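Local atomic coordinates of neurotoxin (Clostridium botulinum, PDB entry 3N7L), a protein that probably binds gangliosides on nerve cells, as the receptor-binding domain through which a botulinum neurotoxin attaches to its target before entry. Residues A[87-92]-A[185-190]; A[91-96]-A[103-108]; A[109-114]-A[127-132]. All coordinates share one frame; numbering follows the deposited sequence.

How the contacts relate
The three contacts belong to one antiparallel sheet in the concanavalin-like, N-terminal half of the binding domain. Across that sheet the order is strand 180-187, strand 91-93, strand 102-108, strand 111-117 and strand 122-129. Contacts 1 and 2 are adjacent pairings that share Y91 and T92, their centres about 9 Å apart; contact 2 also takes in strand 95-97. Contact 3 lies one pairing further on, past the 102-108/111-117 pair, with its centre about 12 Å from contact 2 and 13 Å from contact 1. Along the chain, contact 2 closes before contact 3 opens, whereas 185-190 returns much later to pair beside 91-93, so residues far apart in sequence are knit into one continuous sheet of the sandwich.

Contact 1. Residues A[87-92]-A[185-190]; sequences NLPGYT and MNKIPN
K187 lies over the ring of Y91 where strand 91-93 meets strand 180-187, a short antiparallel pairing in the sheet of a concanavalin-like beta sandwich. Y91 and K187 are directly paired, as a non-hydrogen-bonded pair, and their side chains leave the sheet on the same face, where they can touch. From the backbone, K187 CB comes first, 4.1 Å from Y91 CE1. CG stands anti to the backbone N (chi1 177°), and a bend at chi2 (67°) then carries the chain over the aromatic ring. CD sits 4.1 Å above the plane of the Y91 ring, shifted toward the rim; its direction from the ring centre is 18° off the normal, which defines a CH-pi contact. K187 CD is also 3.3 Å from G90 O. K187 CE presses against P89 CB at 3.4 Å, tighter than ordinary van der Waals contact. A second bend, at chi4, turns the ammonium back to its own segment, where K187 NZ donates to I188 O at 2.8 Å from above the carbonyl plane and also bonds T191 OG1. Two bonds thus hold the tip, while the aliphatic part covers Y91.

Backbone bonds fix this register. T92 and N186 exchange both amide bonds, N186 N reaching T92 O at 3.0 Å and almost straight. One residue further on from K187, I188 N donates to G90 O at 2.9 Å from well above the carbonyl plane. On the face opposite Y91, I188 crosses T92 at about a right angle, its CD1 3.7 Å from T92 OG1.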
loop_
_atom_site.group_PDB
_atom_site.type_symbol
_atom_site.label_atom_id
_atom_site.label_comp_id
_atom_site.label_asym_id
_atom_site.label_seq_id
_atom_site.Cartn_x
_atom_site.Cartn_y
_atom_site.Cartn_z
ATOM N N ASN A 87 4.201 -4.780 17.681
ATOM C CA ASN A 87 3.871 -5.256 19.020
ATOM C C ASN A 87 2.399 -5.014 19.325
ATOM O O ASN A 87 2.004 -4.837 20.481
ATOM C CB ASN A 87 4.740 -4.579 20.082
ATOM C CG ASN A 87 4.423 -3.107 20.253
ATOM O OD1 ASN A 87 4.705 -2.528 21.303
ATOM N ND2 ASN A 87 3.850 -2.490 19.224
ATOM N N LEU A 88 1.591 -5.010 18.272
ATOM C CA LEU A 88 0.158 -4.812 18.408
ATOM C C LEU A 88 -0.465 -5.997 19.142
ATOM O O LEU A 88 -0.074 -7.145 18.932
ATOM C CB LEU A 88 -0.484 -4.704 17.027
ATOM C CG LEU A 88 -1.975 -4.369 17.006
ATOM C CD1 LEU A 88 -2.148 -2.901 17.355
ATOM C CD2 LEU A 88 -2.559 -4.652 15.629
ATOM N N PRO A 89 -1.431 -5.733 20.027
ATOM C CA PRO A 89 -2.059 -6.849 20.739
ATOM C C PRO A 89 -2.993 -7.600 19.785
ATOM O O PRO A 89 -3.107 -7.239 18.609
ATOM C CB PRO A 89 -2.806 -6.156 21.877
ATOM C CG PRO A 89 -3.165 -4.824 21.279
ATOM C CD PRO A 89 -1.893 -4.437 20.555
ATOM N N GLY A 90 -3.661 -8.636 20.289
ATOM C CA GLY A 90 -4.562 -9.415 19.454
ATOM C C GLY A 90 -5.937 -8.813 19.217
ATOM O O GLY A 90 -6.547 -8.226 20.114
ATOM N N TYR A 91 -6.428 -8.968 17.991
ATOM C CA TYR A 91 -7.741 -8.470 17.592
ATOM C C TYR A 91 -8.387 -9.421 16.593
ATOM O O TYR A 91 -7.713 -9.969 15.721
ATOM C CB TYR A 91 -7.636 -7.116 16.886
ATOM C CG TYR A 91 -7.337 -5.927 17.757
ATOM C CD1 TYR A 91 -8.367 -5.179 18.329
ATOM C CD2 TYR A 91 -6.024 -5.523 17.977
ATOM C CE1 TYR A 91 -8.093 -4.055 19.096
ATOM C CE2 TYR A 91 -5.739 -4.403 18.739
ATOM C CZ TYR A 91 -6.775 -3.673 19.295
ATOM O OH TYR A 91 -6.486 -2.555 20.041
ATOM N N THR A 92 -9.689 -9.618 16.729
ATOM C CA THR A 92 -10.417 -10.427 15.768
ATOM C C THR A 92 -11.025 -9.307 14.927
ATOM O O THR A 92 -11.528 -8.331 15.485
ATOM C CB THR A 92 -11.533 -11.258 16.433
ATOM O OG1 THR A 92 -10.946 -12.209 17.329
ATOM C CG2 THR A 92 -12.344 -11.998 15.377
ATOM N N MET A 185 -13.590 -4.685 14.957
ATOM C CA MET A 185 -12.313 -4.803 15.641
ATOM C C MET A 185 -12.517 -5.053 17.131
ATOM O O MET A 185 -12.784 -4.124 17.905
ATOM C CB MET A 185 -11.490 -3.543 15.409
ATOM C CG MET A 185 -11.364 -3.218 13.938
ATOM S SD MET A 185 -10.164 -1.951 13.625
ATOM C CE MET A 185 -8.659 -2.922 13.650
ATOM N N ASN A 186 -12.390 -6.320 17.518
ATOM C CA ASN A 186 -12.568 -6.722 18.906
ATOM C C ASN A 186 -11.287 -7.234 19.540
ATOM O O ASN A 186 -10.677 -8.194 19.067
ATOM C CB ASN A 186 -13.652 -7.793 19.014
ATOM C CG ASN A 186 -14.984 -7.323 18.481
ATOM O OD1 ASN A 186 -15.392 -6.191 18.722
ATOM N ND2 ASN A 186 -15.676 -8.197 17.760
ATOM N N LYS A 187 -10.894 -6.576 20.622
ATOM C CA LYS A 187 -9.688 -6.928 21.358
ATOM C C LYS A 187 -9.786 -8.329 21.969
ATOM O O LYS A 187 -10.838 -8.723 22.472
ATOM C CB LYS A 187 -9.449 -5.891 22.460
ATOM C CG LYS A 187 -8.251 -6.164 23.365
ATOM C CD LYS A 187 -6.928 -6.042 22.625
ATOM C CE LYS A 187 -5.750 -6.063 23.599
ATOM N NZ LYS A 187 -5.657 -7.321 24.402
ATOM N N ILE A 188 -8.691 -9.077 21.907
ATOM C CA ILE A 188 -8.630 -10.424 22.479
ATOM C C ILE A 188 -7.848 -10.268 23.772
ATOM O O ILE A 188 -6.676 -9.898 23.747
ATOM C CB ILE A 188 -7.856 -11.391 21.572
ATOM C CG1 ILE A 188 -8.529 -11.480 20.204
ATOM C CG2 ILE A 188 -7.775 -12.765 22.228
ATOM C CD1 ILE A 188 -7.689 -12.206 19.180
ATOM N N PRO A 189 -8.478 -10.553 24.921
ATOM C CA PRO A 189 -7.776 -10.413 26.201
ATOM C C PRO A 189 -6.476 -11.194 26.365
ATOM O O PRO A 189 -6.301 -12.280 25.806
ATOM C CB PRO A 189 -8.841 -10.816 27.224
ATOM C CG PRO A 189 -9.727 -11.746 26.463
ATOM C CD PRO A 189 -9.838 -11.081 25.118
ATOM N N ASN A 190 -5.560 -10.607 27.125
ATOM C CA ASN A 190 -4.276 -11.218 27.424
ATOM C C ASN A 190 -3.405 -11.548 26.221
ATOM O O ASN A 190 -2.722 -12.571 26.204
ATOM C CB ASN A 190 -4.515 -12.476 28.261
ATOM C CG ASN A 190 -5.253 -12.174 29.548
ATOM O OD1 ASN A 190 -6.279 -12.785 29.854
ATOM N ND2 ASN A 190 -4.736 -11.213 30.308
#

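Contact 2. Residues A[91-96]-A[103-108]; sequences YTIIDS and WSIGII
W103 CG takes the crowded position between backbone N and carbonyl carbon (chi1 62°), which folds the indole under S96 CB, a carbon whose place is set by the backbone. S96 CB stands over the middle of the W103 indole, near the fused CD2-CE2 bond and 3.4 Å above the plane, a CH-pi contact. The anti chi1 of S96 (-162°) directs only OG, which bonds T180 O and takes a bond from a water that W103 NE1 reaches only weakly. I94 CG2 approaches the indole at its edge, 3.8 Å from W103 CH2.

The two antiparallel strands are interrupted by a classic beta bulge. I93 N and I94 N both donate to I105 O, at 3.0 and 3.2 Å, so one carbonyl is gripped twice and the register shifts by one residue. I94 and I105 then lie side by side, CB to CB 4.0 Å, whereas I93 CD1 reaches I105 CG2 at 3.9 Å. On the other face S104 OG donates to D95 OD1 at 3.0 Å, on the carboxylate oxygen's anti lone pair; T92 CG2 also touches this hydroxyl.

Strand 102-108 continues the sheet into strand 111-117, and strand 180-187 pairs along the other edge of 91-96. Across the sandwich, I93, I94, W103 and I105 pack on I79, F77 and I75 of strand 72-82, in the opposing sheet.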
loop_
_atom_site.group_PDB
_atom_site.type_symbol
_atom_site.label_atom_id
_atom_site.label_comp_id
_atom_site.label_asym_id
_atom_site.label_seq_id
_atom_site.Cartn_x
_atom_site.Cartn_y
_atom_site.Cartn_z
ATOM N N TYR A 91 -6.428 -8.968 17.991
ATOM C CA TYR A 91 -7.741 -8.470 17.592
ATOM C C TYR A 91 -8.387 -9.421 16.593
ATOM O O TYR A 91 -7.713 -9.969 15.721
ATOM C CB TYR A 91 -7.636 -7.116 16.886
ATOM C CG TYR A 91 -7.337 -5.927 17.757
ATOM C CD1 TYR A 91 -8.367 -5.179 18.329
ATOM C CD2 TYR A 91 -6.024 -5.523 17.977
ATOM C CE1 TYR A 91 -8.093 -4.055 19.096
ATOM C CE2 TYR A 91 -5.739 -4.403 18.739
ATOM C CZ TYR A 91 -6.775 -3.673 19.295
ATOM O OH TYR A 91 -6.486 -2.555 20.041
ATOM N N THR A 92 -9.689 -9.618 16.729
ATOM C CA THR A 92 -10.417 -10.427 15.768
ATOM C C THR A 92 -11.025 -9.307 14.927
ATOM O O THR A 92 -11.528 -8.331 15.485
ATOM C CB THR A 92 -11.533 -11.258 16.433
ATOM O OG1 THR A 92 -10.946 -12.209 17.329
ATOM C CG2 THR A 92 -12.344 -11.998 15.377
ATOM N N ILE A 93 -10.951 -9.419 13.603
ATOM C CA ILE A 93 -11.476 -8.371 12.730
ATOM C C ILE A 93 -12.611 -8.808 11.801
ATOM O O ILE A 93 -13.497 -8.018 11.476
ATOM C CB ILE A 93 -10.345 -7.754 11.882
ATOM C CG1 ILE A 93 -9.540 -8.860 11.192
ATOM C CG2 ILE A 93 -9.418 -6.940 12.782
ATOM C CD1 ILE A 93 -8.492 -8.341 10.217
ATOM N N ILE A 94 -12.566 -10.060 11.365
ATOM C CA ILE A 94 -13.592 -10.618 10.491
ATOM C C ILE A 94 -13.858 -11.985 11.101
ATOM O O ILE A 94 -13.021 -12.887 11.014
ATOM C CB ILE A 94 -13.083 -10.780 9.039
ATOM C CG1 ILE A 94 -12.533 -9.443 8.523
ATOM C CG2 ILE A 94 -14.230 -11.230 8.130
ATOM C CD1 ILE A 94 -11.893 -9.542 7.145
ATOM N N ASP A 95 -15.020 -12.127 11.731
ATOM C CA ASP A 95 -15.357 -13.372 12.407
ATOM C C ASP A 95 -16.589 -14.083 11.879
ATOM O O ASP A 95 -17.619 -13.461 11.614
ATOM C CB ASP A 95 -15.562 -13.104 13.900
ATOM C CG ASP A 95 -15.712 -14.382 14.699
ATOM O OD1 ASP A 95 -14.686 -15.067 14.914
ATOM O OD2 ASP A 95 -16.850 -14.708 15.102
ATOM N N SER A 96 -16.482 -15.397 11.743
ATOM C CA SER A 96 -17.605 -16.202 11.278
ATOM C C SER A 96 -17.631 -17.489 12.104
ATOM O O SER A 96 -17.590 -18.598 11.573
ATOM C CB SER A 96 -17.467 -16.511 9.784
ATOM O OG SER A 96 -18.709 -16.931 9.238
ATOM N N TRP A 103 -14.930 -20.098 11.023
ATOM C CA TRP A 103 -13.625 -19.558 10.654
ATOM C C TRP A 103 -13.505 -18.120 11.133
ATOM O O TRP A 103 -14.508 -17.443 11.358
ATOM C CB TRP A 103 -13.381 -19.641 9.136
ATOM C CG TRP A 103 -14.336 -18.864 8.274
ATOM C CD1 TRP A 103 -15.381 -19.365 7.561
ATOM C CD2 TRP A 103 -14.313 -17.452 8.015
ATOM N NE1 TRP A 103 -16.013 -18.357 6.869
ATOM C CE2 TRP A 103 -15.380 -17.173 7.130
ATOM C CE3 TRP A 103 -13.496 -16.396 8.443
ATOM C CZ2 TRP A 103 -15.650 -15.881 6.664
ATOM C CZ3 TRP A 103 -13.768 -15.107 7.978
ATOM C CH2 TRP A 103 -14.837 -14.864 7.098
ATOM N N SER A 104 -12.272 -17.658 11.297
ATOM C CA SER A 104 -12.045 -16.298 11.762
ATOM C C SER A 104 -10.736 -15.732 11.239
ATOM O O SER A 104 -9.804 -16.474 10.920
ATOM C CB SER A 104 -12.034 -16.267 13.294
ATOM O OG SER A 104 -11.965 -14.938 13.775
ATOM N N ILE A 105 -10.686 -14.406 11.146
ATOM C CA ILE A 105 -9.497 -13.703 10.693
ATOM C C ILE A 105 -9.151 -12.681 11.759
ATOM O O ILE A 105 -9.996 -11.877 12.159
ATOM C CB ILE A 105 -9.737 -12.959 9.361
ATOM C CG1 ILE A 105 -9.966 -13.970 8.232
ATOM C CG2 ILE A 105 -8.541 -12.065 9.048
ATOM C CD1 ILE A 105 -10.277 -13.337 6.889
ATOM N N GLY A 106 -7.911 -12.721 12.226
ATOM C CA GLY A 106 -7.491 -11.775 13.239
ATOM C C GLY A 106 -6.065 -11.319 13.026
ATOM O O GLY A 106 -5.387 -11.745 12.080
ATOM N N ILE A 107 -5.608 -10.444 13.912
ATOM C CA ILE A 107 -4.251 -9.938 13.846
ATOM C C ILE A 107 -3.656 -9.897 15.246
ATOM O O ILE A 107 -4.374 -9.715 16.232
ATOM C CB ILE A 107 -4.192 -8.508 13.244
ATOM C CG1 ILE A 107 -5.071 -7.562 14.066
ATOM C CG2 ILE A 107 -4.637 -8.532 11.781
ATOM C CD1 ILE A 107 -5.069 -6.124 13.565
ATOM N N ILE A 108 -2.344 -10.092 15.322
ATOM C CA ILE A 108 -1.610 -10.040 16.582
ATOM C C ILE A 108 -0.153 -9.830 16.196
ATOM O O ILE A 108 0.374 -10.527 15.326
ATOM C CB ILE A 108 -1.798 -11.337 17.427
ATOM C CG1 ILE A 108 -1.088 -11.182 18.773
ATOM C CG2 ILE A 108 -1.267 -12.556 16.679
ATOM C CD1 ILE A 108 -1.385 -12.309 19.747
HETATM O O HOH W 1 -19.159 -18.526 6.609
#

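Contact 3. Residues A[109-114]-A[127-132]; sequences SNFLVF and NFSYDI
N110 and F111 meet S129 and Y130 at the open end of a beta hairpin formed by strands 111-117 and 122-129, part of a concanavalin-like sandwich. The strands run almost exactly antiparallel.

Backbone bonds set the register. L112 and F128 are the hydrogen-bonded pair: L112 N donates to F128 O at 2.8 Å, and F128 N returns a bond to L112 O. Past the regular strand, Y130 N donates to N110 O at 2.9 Å, adding one more backbone bond between the loops. Weaker CA-H...O contacts lie beside these bonds, from F111 CA to F128 O and from S129 CA to N110 O.

CH-pi contacts come next. N110 CB rests over the face of the Y130 ring, 3.5 Å from its centroid and 15° off the normal. N110 CG lies between backbone N and carbonyl carbon (chi1 56°), which turns the rest of the side chain past the ring toward I132. Y130 is held further by W84, edge to face, and by Y139, whose ring meets it at a shallow angle. S129 CB plays a like part for F111, standing 3.3 Å above the ring plane near the rim.

Apolar packing divides by face. L112 and F128 share the face turned to the opposing sheet, with L112 CB 4.3 Å from F128 CD2; L112 packs on F143 and V145 there, F128 on I159. On the other face V113 CB touches N127 CB at 3.8 Å.

On the same face as V113 the N127 amide meets the edge of the F111 ring. N127 and F111 have their flat groups steeply inclined, at 77°, and N127 ND2 lies in the plane of the F111 ring, 3.2 Å from F111 CD2.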
loop_
_atom_site.group_PDB
_atom_site.type_symbol
_atom_site.label_atom_id
_atom_site.label_comp_id
_atom_site.label_asym_id
_atom_site.label_seq_id
_atom_site.Cartn_x
_atom_site.Cartn_y
_atom_site.Cartn_z
ATOM N N SER A 109 0.490 -8.850 16.827
ATOM C CA SER A 109 1.870 -8.516 16.496
ATOM C C SER A 109 1.905 -8.240 14.995
ATOM O O SER A 109 1.017 -7.569 14.471
ATOM C CB SER A 109 2.814 -9.670 16.835
ATOM O OG SER A 109 2.826 -9.907 18.227
ATOM N N ASN A 110 2.912 -8.764 14.303
ATOM C CA ASN A 110 3.018 -8.554 12.862
ATOM C C ASN A 110 2.350 -9.680 12.064
ATOM O O ASN A 110 2.696 -9.911 10.902
ATOM C CB ASN A 110 4.492 -8.415 12.440
ATOM C CG ASN A 110 5.353 -9.611 12.867
ATOM O OD1 ASN A 110 6.258 -10.026 12.145
ATOM N ND2 ASN A 110 5.083 -10.148 14.041
ATOM N N PHE A 111 1.392 -10.366 12.688
ATOM C CA PHE A 111 0.684 -11.477 12.036
ATOM C C PHE A 111 -0.782 -11.241 11.690
ATOM O O PHE A 111 -1.530 -10.629 12.453
ATOM C CB PHE A 111 0.699 -12.749 12.907
ATOM C CG PHE A 111 2.064 -13.299 13.187
ATOM C CD1 PHE A 111 2.848 -12.768 14.203
ATOM C CD2 PHE A 111 2.562 -14.361 12.438
ATOM C CE1 PHE A 111 4.112 -13.283 14.470
ATOM C CE2 PHE A 111 3.825 -14.884 12.694
ATOM C CZ PHE A 111 4.604 -14.344 13.713
ATOM N N LEU A 112 -1.177 -11.764 10.530
ATOM C CA LEU A 112 -2.561 -11.741 10.072
ATOM C C LEU A 112 -2.833 -13.243 10.017
ATOM O O LEU A 112 -2.155 -13.966 9.286
ATOM C CB LEU A 112 -2.696 -11.159 8.667
ATOM C CG LEU A 112 -4.109 -11.274 8.079
ATOM C CD1 LEU A 112 -5.006 -10.233 8.714
ATOM C CD2 LEU A 112 -4.075 -11.077 6.572
ATOM N N VAL A 113 -3.797 -13.728 10.789
ATOM C CA VAL A 113 -4.048 -15.162 10.785
ATOM C C VAL A 113 -5.481 -15.599 10.513
ATOM O O VAL A 113 -6.449 -14.997 10.991
ATOM C CB VAL A 113 -3.504 -15.825 12.106
ATOM C CG1 VAL A 113 -3.139 -14.757 13.117
ATOM C CG2 VAL A 113 -4.506 -16.801 12.683
ATOM N N PHE A 114 -5.588 -16.637 9.691
ATOM C CA PHE A 114 -6.869 -17.213 9.322
ATOM C C PHE A 114 -6.975 -18.517 10.094
ATOM O O PHE A 114 -6.082 -19.367 10.028
ATOM C CB PHE A 114 -6.935 -17.478 7.812
ATOM C CG PHE A 114 -8.148 -18.259 7.387
ATOM C CD1 PHE A 114 -8.083 -19.638 7.227
ATOM C CD2 PHE A 114 -9.367 -17.619 7.185
ATOM C CE1 PHE A 114 -9.215 -20.375 6.873
ATOM C CE2 PHE A 114 -10.506 -18.346 6.828
ATOM C CZ PHE A 114 -10.427 -19.726 6.673
ATOM N N ASN A 127 -0.946 -18.312 8.513
ATOM C CA ASN A 127 -0.732 -16.882 8.687
ATOM C C ASN A 127 0.264 -16.220 7.759
ATOM O O ASN A 127 1.028 -16.870 7.050
ATOM C CB ASN A 127 -0.292 -16.581 10.126
ATOM C CG ASN A 127 1.138 -17.020 10.406
ATOM O OD1 ASN A 127 1.373 -18.058 11.025
ATOM N ND2 ASN A 127 2.100 -16.234 9.939
ATOM N N PHE A 128 0.221 -14.895 7.792
ATOM C CA PHE A 128 1.123 -14.034 7.049
ATOM C C PHE A 128 1.734 -13.124 8.109
ATOM O O PHE A 128 1.007 -12.509 8.883
ATOM C CB PHE A 128 0.356 -13.175 6.036
ATOM C CG PHE A 128 1.065 -11.893 5.656
ATOM C CD1 PHE A 128 2.374 -11.915 5.183
ATOM C CD2 PHE A 128 0.410 -10.665 5.750
ATOM C CE1 PHE A 128 3.024 -10.732 4.804
ATOM C CE2 PHE A 128 1.050 -9.475 5.371
ATOM C CZ PHE A 128 2.361 -9.514 4.897
ATOM N N SER A 129 3.057 -13.066 8.173
ATOM C CA SER A 129 3.711 -12.172 9.120
ATOM C C SER A 129 4.519 -11.188 8.272
ATOM O O SER A 129 5.375 -11.592 7.485
ATOM C CB SER A 129 4.622 -12.943 10.088
ATOM O OG SER A 129 5.657 -13.635 9.418
ATOM N N TYR A 130 4.233 -9.899 8.406
ATOM C CA TYR A 130 4.950 -8.921 7.606
ATOM C C TYR A 130 6.398 -8.738 8.055
ATOM O O TYR A 130 6.743 -9.010 9.207
ATOM C CB TYR A 130 4.189 -7.581 7.581
ATOM C CG TYR A 130 4.203 -6.747 8.849
ATOM C CD1 TYR A 130 3.057 -6.620 9.642
ATOM C CD2 TYR A 130 5.333 -6.004 9.204
ATOM C CE1 TYR A 130 3.033 -5.760 10.754
ATOM C CE2 TYR A 130 5.322 -5.144 10.308
ATOM C CZ TYR A 130 4.174 -5.021 11.075
ATOM O OH TYR A 130 4.166 -4.140 12.137
ATOM N N ASP A 131 7.249 -8.310 7.126
ATOM C CA ASP A 131 8.666 -8.095 7.410
ATOM C C ASP A 131 8.836 -6.831 8.251
ATOM O O ASP A 131 8.699 -5.718 7.745
ATOM C CB ASP A 131 9.446 -7.949 6.102
ATOM C CG ASP A 131 10.939 -7.859 6.324
ATOM O OD1 ASP A 131 11.368 -7.137 7.251
ATOM O OD2 ASP A 131 11.689 -8.500 5.563
ATOM N N ILE A 132 9.148 -7.005 9.530
ATOM C CA ILE A 132 9.297 -5.865 10.415
ATOM C C ILE A 132 10.398 -4.898 9.989
ATOM O O ILE A 132 10.210 -3.680 10.034
ATOM C CB ILE A 132 9.543 -6.326 11.864
ATOM C CG1 ILE A 132 8.361 -7.181 12.333
ATOM C CG2 ILE A 132 9.706 -5.114 12.780
ATOM C CD1 ILE A 132 8.487 -7.713 13.744
#